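Local coordinates for Tll1590 protein (Thermosynechococcus elongatus, PDB 6LDQ) that is a sucrose-phosphate synthase family protein with a glycosyl transferase 4-like domain of the GT-B clan, an alpha/beta fold built round a largely parallel sheet, at residues V47-T51 with Y100-Y106; R52-D58 with R72-L78. One frame throughout, in Å; residues are numbered along the deposited sequence.

Contacts 1 and 2 illustrate how one largely parallel sheet is served by different chemistry at different points along a strand. Contact 1 is buried: residues 47-51 of strand 47-52 meet the end of helix 90-104 through an aromatic cluster and one hydroxyl-carboxylate bond. Contact 2, about 17 Å away between centres, is only partly buried and joins the last residue of the same strand and the loop after it to the end of strand 68-73 and the loop beyond; it relies on arginines, main-chain carbonyls and two waters. The two meet where Leu73 packs against Phe50 and Tyr100, and where Leu73 N probably donates a hydrogen bond to Thr51 O.

Contact 1: residues V47-T51 with Y100-Y106; sequences VDMFT and YHAKYGY
Helix-on-sheet packing in an alpha/beta domain is exemplified by Phe50 and Asp48 of strand 47-52, which meet Tyr100, Tyr104 and Tyr106 at the C-terminal end of helix 90-104 and just beyond it. With its CG anti to the carbonyl carbon (chi1 -61°), Phe50 turns its ring edge to the face of Tyr100 in a T-shaped pair, planes at 73° and centroids 5.2 Å apart. Its CE2 stands over one face of the tyrosine ring, offset toward the rim, 3.4 Å from Tyr100 CG. Phe50 CZ also comes within 3.2 Å of Tyr106 OH, which lies in plane at the edge of the phenylalanine. The three rings form an aromatic cluster, and Phe97, further back on the helix, adds another edge-to-face contact to Phe50. Strand 47-52 is an inner strand of the sheet, flanked by strands 8-11 and 68-73; Phe50 reaches Ala9 on one neighbour and Ile71 on the other. Two residues nearer the start of the strand, Asp48 accepts a hydrogen bond at OD2 from Tyr106 OH, 2.7 Å away. The hydroxyl arrives on the anti side, 20° out of the carboxylate plane, while the carboxylate and ring planes are almost perpendicular. Asp48 OD1 forms a salt bridge with Arg69, so both oxygens of this buried acid have partners, and the arginine probably stabilises its charge. OD2 also lies over the centre of the Tyr104 ring. Gly105, with positive phi, ends the helical conformation between Tyr104 and Tyr106, and Tyr104 CB packs over one face of Tyr106.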
ATOM      1  N   VAL A  47      -9.660  -5.928   6.308  1.00 18.39           N
ATOM      2  CA  VAL A  47      -8.955  -4.992   5.423  1.00 15.13           C
ATOM      3  C   VAL A  47      -9.549  -3.588   5.519  1.00 18.32           C
ATOM      4  O   VAL A  47     -10.714  -3.378   5.159  1.00 17.20           O
ATOM      5  CB  VAL A  47      -9.008  -5.440   3.954  1.00 16.25           C
ATOM      6  CG1 VAL A  47      -8.216  -4.435   3.078  1.00 13.82           C
ATOM      7  CG2 VAL A  47      -8.545  -6.884   3.782  1.00 19.17           C
ATOM      8  N   ASP A  48      -8.709  -2.615   5.887  1.00 17.21           N
ATOM      9  CA  ASP A  48      -9.001  -1.187   5.795  1.00 14.20           C
ATOM     10  C   ASP A  48      -8.123  -0.617   4.679  1.00 17.14           C
ATOM     11  O   ASP A  48      -6.900  -0.684   4.777  1.00 18.60           O
ATOM     12  CB  ASP A  48      -8.694  -0.472   7.117  1.00 11.77           C
ATOM     13  CG  ASP A  48      -9.733  -0.776   8.238  1.00 14.55           C
ATOM     14  OD1 ASP A  48     -10.874  -1.124   7.903  1.00 14.11           O
ATOM     15  OD2 ASP A  48      -9.385  -0.642   9.429  1.00 11.66           O
ATOM     16  N   MET A  49      -8.744  -0.077   3.630  1.00 14.77           N
ATOM     17  CA  MET A  49      -8.045   0.561   2.520  1.00 18.72           C
ATOM     18  C   MET A  49      -8.181   2.074   2.654  1.00 16.72           C
ATOM     19  O   MET A  49      -9.284   2.573   2.893  1.00 17.44           O
ATOM     20  CB  MET A  49      -8.624   0.096   1.180  1.00 18.15           C
ATOM     21  CG  MET A  49      -8.350  -1.371   0.831  1.00 18.04           C
ATOM     22  SD  MET A  49      -9.484  -1.949  -0.449  1.00 28.20           S
ATOM     23  CE  MET A  49     -10.939  -2.147   0.577  1.00 18.43           C
ATOM     24  N   PHE A  50      -7.069   2.798   2.512  1.00 17.39           N
ATOM     25  CA  PHE A  50      -7.043   4.249   2.682  1.00 14.23           C
ATOM     26  C   PHE A  50      -6.650   4.915   1.366  1.00 19.14           C
ATOM     27  O   PHE A  50      -5.663   4.515   0.725  1.00 18.00           O
ATOM     28  CB  PHE A  50      -6.065   4.679   3.791  1.00 15.29           C
ATOM     29  CG  PHE A  50      -6.402   4.136   5.164  1.00 20.55           C
ATOM     30  CD1 PHE A  50      -6.109   2.812   5.511  1.00 13.73           C
ATOM     31  CD2 PHE A  50      -7.014   4.951   6.110  1.00 19.02           C
ATOM     32  CE1 PHE A  50      -6.435   2.325   6.788  1.00 17.16           C
ATOM     33  CE2 PHE A  50      -7.339   4.465   7.381  1.00 19.28           C
ATOM     34  CZ  PHE A  50      -7.047   3.147   7.715  1.00 18.48           C
ATOM     35  N   THR A  51      -7.439   5.908   0.960  1.00 17.85           N
ATOM     36  CA  THR A  51      -7.117   6.778  -0.155  1.00 21.94           C
ATOM     37  C   THR A  51      -7.462   8.200   0.277  1.00 20.28           C
ATOM     38  O   THR A  51      -8.029   8.424   1.355  1.00 15.71           O
ATOM     39  CB  THR A  51      -7.856   6.336  -1.444  1.00 22.49           C
ATOM     40  OG1 THR A  51      -7.425   7.140  -2.565  1.00 16.79           O
ATOM     41  CG2 THR A  51      -9.384   6.414  -1.286  1.00 17.73           C
ATOM     42  N   TYR A 100      -5.943   6.481  12.526  1.00 22.96           N
ATOM     43  CA  TYR A 100      -6.458   5.112  12.424  1.00 17.02           C
ATOM     44  C   TYR A 100      -5.455   4.090  12.936  1.00 21.84           C
ATOM     45  O   TYR A 100      -5.834   3.147  13.647  1.00 23.99           O
ATOM     46  CB  TYR A 100      -6.847   4.792  10.978  1.00 15.30           C
ATOM     47  CG  TYR A 100      -8.179   5.366  10.577  1.00 20.02           C
ATOM     48  CD1 TYR A 100      -8.286   6.681  10.099  1.00 22.05           C
ATOM     49  CD2 TYR A 100      -9.337   4.611  10.677  1.00 18.91           C
ATOM     50  CE1 TYR A 100      -9.512   7.220   9.744  1.00 19.04           C
ATOM     51  CE2 TYR A 100     -10.569   5.146  10.323  1.00 24.42           C
ATOM     52  CZ  TYR A 100     -10.652   6.443   9.856  1.00 22.98           C
ATOM     53  OH  TYR A 100     -11.886   6.939   9.504  1.00 27.33           O
ATOM     54  N   HIS A 101      -4.182   4.237  12.561  1.00 16.66           N
ATOM     55  CA  HIS A 101      -3.142   3.339  13.048  1.00 19.30           C
ATOM     56  C   HIS A 101      -2.984   3.424  14.563  1.00 21.63           C
ATOM     57  O   HIS A 101      -2.548   2.454  15.197  1.00 24.08           O
ATOM     58  CB  HIS A 101      -1.805   3.653  12.354  1.00 18.00           C
ATOM     59  CG  HIS A 101      -0.647   2.882  12.906  1.00 21.19           C
ATOM     60  ND1 HIS A 101       0.233   3.412  13.824  1.00 26.96           N
ATOM     61  CD2 HIS A 101      -0.233   1.615  12.676  1.00 20.71           C
ATOM     62  CE1 HIS A 101       1.143   2.504  14.135  1.00 26.27           C
ATOM     63  NE2 HIS A 101       0.879   1.402  13.456  1.00 24.17           N
ATOM     64  N   ALA A 102      -3.324   4.569  15.159  1.00 20.25           N
ATOM     65  CA  ALA A 102      -3.192   4.713  16.607  1.00 23.22           C
ATOM     66  C   ALA A 102      -4.153   3.803  17.362  1.00 17.73           C
ATOM     67  O   ALA A 102      -3.837   3.384  18.475  1.00 18.16           O
ATOM     68  CB  ALA A 102      -3.423   6.159  17.033  1.00 24.22           C
ATOM     69  N   LYS A 103      -5.307   3.494  16.774  1.00 17.42           N
ATOM     70  CA  LYS A 103      -6.314   2.611  17.365  1.00 22.64           C
ATOM     71  C   LYS A 103      -6.216   1.178  16.848  1.00 21.00           C
ATOM     72  O   LYS A 103      -6.252   0.223  17.638  1.00 19.51           O
ATOM     73  CB  LYS A 103      -7.707   3.171  17.069  1.00 22.53           C
ATOM     74  CG  LYS A 103      -8.836   2.643  17.915  1.00 22.80           C
ATOM     75  CD  LYS A 103     -10.154   3.210  17.388  1.00 24.89           C
ATOM     76  CE  LYS A 103     -11.345   2.724  18.186  1.00 29.11           C
ATOM     77  NZ  LYS A 103     -12.617   2.892  17.434  1.00 29.66           N
ATOM     78  N   TYR A 104      -6.100   1.002  15.528  1.00 17.52           N
ATOM     79  CA  TYR A 104      -6.168  -0.343  14.960  1.00 19.19           C
ATOM     80  C   TYR A 104      -4.842  -1.077  14.998  1.00 15.41           C
ATOM     81  O   TYR A 104      -4.838  -2.314  14.935  1.00 20.23           O
ATOM     82  CB  TYR A 104      -6.702  -0.288  13.527  1.00 22.23           C
ATOM     83  CG  TYR A 104      -8.155   0.127  13.512  1.00 21.01           C
ATOM     84  CD1 TYR A 104      -9.168  -0.807  13.674  1.00 19.49           C
ATOM     85  CD2 TYR A 104      -8.504   1.456  13.394  1.00 21.79           C
ATOM     86  CE1 TYR A 104     -10.499  -0.418  13.693  1.00 19.72           C
ATOM     87  CE2 TYR A 104      -9.815   1.854  13.407  1.00 25.44           C
ATOM     88  CZ  TYR A 104     -10.814   0.917  13.560  1.00 26.51           C
ATOM     89  OH  TYR A 104     -12.118   1.345  13.563  1.00 23.08           O
ATOM     90  N   GLY A 105      -3.730  -0.362  15.115  1.00 20.65           N
ATOM     91  CA  GLY A 105      -2.433  -1.000  15.285  1.00 16.58           C
ATOM     92  C   GLY A 105      -2.042  -1.988  14.209  1.00 21.14           C
ATOM     93  O   GLY A 105      -1.361  -2.974  14.513  1.00 27.42           O
ATOM     94  N   TYR A 106      -2.457  -1.759  12.960  1.00 19.29           N
ATOM     95  CA  TYR A 106      -2.200  -2.640  11.814  1.00 18.89           C
ATOM     96  C   TYR A 106      -0.836  -3.323  11.829  1.00 19.00           C
ATOM     97  O   TYR A 106       0.197  -2.656  11.646  1.00 20.17           O
ATOM     98  CB  TYR A 106      -2.343  -1.847  10.510  1.00 18.50           C
ATOM     99  CG  TYR A 106      -3.655  -1.102  10.384  1.00 15.31           C
ATOM    100  CD1 TYR A 106      -4.842  -1.777  10.138  1.00 16.13           C
ATOM    101  CD2 TYR A 106      -3.706   0.273  10.532  1.00 15.39           C
ATOM    102  CE1 TYR A 106      -6.053  -1.099  10.028  1.00 13.51           C
ATOM    103  CE2 TYR A 106      -4.905   0.969  10.422  1.00 15.52           C
ATOM    104  CZ  TYR A 106      -6.074   0.287  10.166  1.00 14.76           C
ATOM    105  OH  TYR A 106      -7.262   0.979  10.071  1.00 15.72           O
TER

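Contact 2: residues R52-D58 with R72-L78; sequences RKTDPND and RLQAGPL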
ATOM      1  N   ARG A  52      -7.065   9.178  -0.537  1.00 19.73           N
ATOM      2  CA  ARG A  52      -7.355  10.558  -0.204  1.00 19.61           C
ATOM      3  C   ARG A  52      -8.770  10.929  -0.632  1.00 20.03           C
ATOM      4  O   ARG A  52      -9.332  10.364  -1.578  1.00 21.89           O
ATOM      5  CB  ARG A  52      -6.341  11.514  -0.865  1.00 16.65           C
ATOM      6  CG  ARG A  52      -6.406  11.545  -2.397  1.00 18.72           C
ATOM      7  CD  ARG A  52      -5.296  12.473  -2.972  1.00 19.41           C
ATOM      8  NE  ARG A  52      -5.236  13.697  -2.190  1.00 21.10           N
ATOM      9  CZ  ARG A  52      -5.817  14.833  -2.561  1.00 22.16           C
ATOM     10  NH1 ARG A  52      -6.448  14.886  -3.723  1.00 22.46           N
ATOM     11  NH2 ARG A  52      -5.762  15.911  -1.777  1.00 21.68           N
ATOM     12  N   LYS A  53      -9.348  11.889   0.087  1.00 19.30           N
ATOM     13  CA  LYS A  53     -10.574  12.529  -0.361  1.00 22.18           C
ATOM     14  C   LYS A  53     -10.284  13.455  -1.530  1.00 24.20           C
ATOM     15  O   LYS A  53      -9.263  14.145  -1.550  1.00 22.38           O
ATOM     16  CB  LYS A  53     -11.191  13.346   0.763  1.00 25.78           C
ATOM     17  CG  LYS A  53     -12.019  12.575   1.717  1.00 22.37           C
ATOM     18  CD  LYS A  53     -12.772  13.540   2.600  1.00 21.74           C
ATOM     19  CE  LYS A  53     -13.759  12.807   3.487  1.00 25.40           C
ATOM     20  NZ  LYS A  53     -14.280  13.708   4.561  1.00 23.16           N
ATOM     21  N   THR A  54     -11.192  13.470  -2.500  1.00 23.28           N
ATOM     22  CA  THR A  54     -11.058  14.337  -3.663  1.00 29.08           C
ATOM     23  C   THR A  54     -12.280  15.230  -3.852  1.00 32.25           C
ATOM     24  O   THR A  54     -12.396  15.903  -4.884  1.00 33.91           O
ATOM     25  CB  THR A  54     -10.793  13.501  -4.922  1.00 31.43           C
ATOM     26  OG1 THR A  54     -11.912  12.652  -5.194  1.00 26.03           O
ATOM     27  CG2 THR A  54      -9.548  12.626  -4.741  1.00 26.46           C
ATOM     28  N   ASP A  55     -13.195  15.260  -2.874  1.00 30.69           N
ATOM     29  CA  ASP A  55     -14.349  16.153  -2.897  1.00 37.12           C
ATOM     30  C   ASP A  55     -14.827  16.366  -1.471  1.00 33.01           C
ATOM     31  O   ASP A  55     -14.839  15.402  -0.689  1.00 30.28           O
ATOM     32  CB  ASP A  55     -15.481  15.576  -3.757  1.00 36.78           C
ATOM     33  CG  ASP A  55     -16.624  16.553  -3.945  1.00 42.50           C
ATOM     34  OD1 ASP A  55     -17.351  16.821  -2.963  1.00 45.93           O
ATOM     35  OD2 ASP A  55     -16.792  17.062  -5.074  1.00 51.11           O
ATOM     36  N   PRO A  56     -15.214  17.590  -1.089  1.00 37.35           N
ATOM     37  CA  PRO A  56     -15.708  17.804   0.286  1.00 33.88           C
ATOM     38  C   PRO A  56     -17.001  17.062   0.601  1.00 35.03           C
ATOM     39  O   PRO A  56     -17.353  16.932   1.781  1.00 32.64           O
ATOM     40  CB  PRO A  56     -15.900  19.328   0.367  1.00 36.63           C
ATOM     41  CG  PRO A  56     -15.902  19.816  -1.040  1.00 38.89           C
ATOM     42  CD  PRO A  56     -15.086  18.851  -1.844  1.00 37.15           C
ATOM     43  N   ASN A  57     -17.718  16.574  -0.404  1.00 34.59           N
ATOM     44  CA  ASN A  57     -18.890  15.739  -0.185  1.00 33.41           C
ATOM     45  C   ASN A  57     -18.563  14.249  -0.201  1.00 33.77           C
ATOM     46  O   ASN A  57     -19.482  13.427  -0.140  1.00 36.88           O
ATOM     47  CB  ASN A  57     -19.962  16.057  -1.232  1.00 34.63           C
ATOM     48  CG  ASN A  57     -20.350  17.524  -1.234  1.00 43.26           C
ATOM     49  OD1 ASN A  57     -20.248  18.208  -2.257  1.00 48.59           O
ATOM     50  ND2 ASN A  57     -20.785  18.020  -0.080  1.00 41.45           N
ATOM     51  N   ASP A  58     -17.282  13.884  -0.280  1.00 34.21           N
ATOM     52  CA  ASP A  58     -16.901  12.477  -0.230  1.00 30.25           C
ATOM     53  C   ASP A  58     -17.302  11.866   1.112  1.00 28.36           C
ATOM     54  O   ASP A  58     -17.139  12.502   2.160  1.00 29.69           O
ATOM     55  CB  ASP A  58     -15.391  12.313  -0.404  1.00 26.71           C
ATOM     56  CG  ASP A  58     -14.963  12.261  -1.852  1.00 28.46           C
ATOM     57  OD1 ASP A  58     -15.832  12.325  -2.745  1.00 31.62           O
ATOM     58  OD2 ASP A  58     -13.741  12.158  -2.085  1.00 29.44           O
ATOM     59  N   ARG A  72     -11.584   7.344   3.384  1.00 18.95           N
ATOM     60  CA  ARG A  72     -11.104   8.481   2.601  1.00 20.14           C
ATOM     61  C   ARG A  72     -10.635   9.568   3.557  1.00 20.20           C
ATOM     62  O   ARG A  72     -11.409  10.054   4.394  1.00 21.11           O
ATOM     63  CB  ARG A  72     -12.184   8.993   1.648  1.00 18.27           C
ATOM     64  CG  ARG A  72     -12.580   7.952   0.622  1.00 22.77           C
ATOM     65  CD  ARG A  72     -13.732   8.380  -0.258  1.00 22.59           C
ATOM     66  NE  ARG A  72     -13.319   9.365  -1.249  1.00 32.20           N
ATOM     67  CZ  ARG A  72     -12.738   9.067  -2.404  1.00 32.02           C
ATOM     68  NH1 ARG A  72     -12.501   7.801  -2.716  1.00 30.41           N
ATOM     69  NH2 ARG A  72     -12.390  10.040  -3.244  1.00 29.22           N
ATOM     70  N   LEU A  73      -9.365   9.928   3.456  1.00 19.39           N
ATOM     71  CA  LEU A  73      -8.762  10.824   4.419  1.00 19.61           C
ATOM     72  C   LEU A  73      -8.647  12.202   3.795  1.00 22.28           C
ATOM     73  O   LEU A  73      -8.302  12.331   2.618  1.00 17.49           O
ATOM     74  CB  LEU A  73      -7.383  10.331   4.857  1.00 20.21           C
ATOM     75  CG  LEU A  73      -7.265   8.920   5.453  1.00 17.81           C
ATOM     76  CD1 LEU A  73      -5.811   8.491   5.449  1.00 14.44           C
ATOM     77  CD2 LEU A  73      -7.834   8.879   6.874  1.00 18.11           C
ATOM     78  N   GLN A  74      -8.983  13.221   4.572  1.00 21.60           N
ATOM     79  CA  GLN A  74      -8.712  14.580   4.131  1.00 20.85           C
ATOM     80  C   GLN A  74      -7.211  14.809   4.238  1.00 20.41           C
ATOM     81  O   GLN A  74      -6.637  14.760   5.331  1.00 16.08           O
ATOM     82  CB  GLN A  74      -9.502  15.592   4.949  1.00 20.57           C
ATOM     83  CG  GLN A  74      -9.252  17.024   4.497  1.00 25.93           C
ATOM     84  CD  GLN A  74     -10.282  18.006   5.036  1.00 30.08           C
ATOM     85  OE1 GLN A  74     -11.267  17.614   5.673  1.00 27.48           O
ATOM     86  NE2 GLN A  74     -10.057  19.293   4.783  1.00 25.32           N
ATOM     87  N   ALA A  75      -6.560  15.000   3.094  1.00 23.27           N
ATOM     88  CA  ALA A  75      -5.109  15.163   3.090  1.00 20.96           C
ATOM     89  C   ALA A  75      -4.753  16.007   1.866  1.00 21.32           C
ATOM     90  O   ALA A  75      -4.574  15.485   0.763  1.00 24.68           O
ATOM     91  CB  ALA A  75      -4.408  13.817   3.081  1.00 21.48           C
ATOM     92  N   GLY A  76      -4.668  17.318   2.072  1.00 22.97           N
ATOM     93  CA  GLY A  76      -4.535  18.237   0.972  1.00 25.40           C
ATOM     94  C   GLY A  76      -5.892  18.584   0.400  1.00 28.14           C
ATOM     95  O   GLY A  76      -6.935  18.139   0.894  1.00 22.83           O
ATOM     96  N   PRO A  77      -5.893  19.373  -0.673  1.00 26.27           N
ATOM     97  CA  PRO A  77      -7.147  19.924  -1.203  1.00 27.91           C
ATOM     98  C   PRO A  77      -8.188  18.852  -1.492  1.00 33.23           C
ATOM     99  O   PRO A  77      -7.873  17.758  -1.966  1.00 25.88           O
ATOM    100  CB  PRO A  77      -6.706  20.625  -2.493  1.00 31.11           C
ATOM    101  CG  PRO A  77      -5.236  20.901  -2.310  1.00 31.79           C
ATOM    102  CD  PRO A  77      -4.716  19.774  -1.466  1.00 29.28           C
ATOM    103  N   LEU A  78      -9.447  19.190  -1.201  1.00 29.43           N
ATOM    104  CA  LEU A  78     -10.591  18.339  -1.507  1.00 27.96           C
ATOM    105  C   LEU A  78     -10.958  18.487  -2.987  1.00 29.29           C
ATOM    106  O   LEU A  78     -12.013  19.001  -3.366  1.00 25.26           O
ATOM    107  CB  LEU A  78     -11.753  18.673  -0.582  1.00 30.02           C
ATOM    108  CG  LEU A  78     -11.439  18.497   0.911  1.00 30.77           C
ATOM    109  CD1 LEU A  78     -12.534  19.080   1.780  1.00 30.45           C
ATOM    110  CD2 LEU A  78     -11.211  17.029   1.278  1.00 29.10           C
TER
HETATM  111  O   HOH W   1      -3.355  13.278  -0.434  1.00 20.00           O
HETATM  112  O   HOH W   2      -8.148  15.566   0.808  1.00 20.78           O
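The guanidinium of Arg52 meets the carbonyls of Ala75 and Pro77 edge-on, whereas that of Arg72 turns its edge to Asp58. Arg52 bends at chi3 (-44°), which brings NH2 to two carbonyls of the loop after strand 68-73: Ala75 O at 2.8 Å, almost straight at 169° and in the guanidinium plane, and Pro77 O, tilted out of that plane. Water 1, at the same group's edge, accepts from Arg52 NE and donates to Ala75 O, while NH1 reaches Thr79 O. At Arg72 the carboxylate and guanidinium planes stand 83° apart. Its NH2 forms a salt bridge to Asp58 OD2 at 2.8 Å, supplemented by a weak bond from NE. Arg52 O lies over one face of this guanidinium.

The backbones meet as neighbouring parallel strands run out of the sheet: Arg52 pairs with Leu73, and Lys53 N donates to Leu73 O at 2.8 Å. Beyond the strand, an Asx turn at Asp55 and a type I turn from Asp55 to Asp58 fold the chain back, allowing Thr54 N to reach Asp58 OD2 from the carboxylate face opposite Arg72. Leu78 lies alongside Lys53, its CD2 3.7 Å from Lys53 CB, and crosses Pro56, whose CD is 3.6 Å from Leu78 CB. Lys53 extends past Arg72 to a salt bridge with Asp60; water 2 links Lys53 O with Ala75 N and Gly76 O.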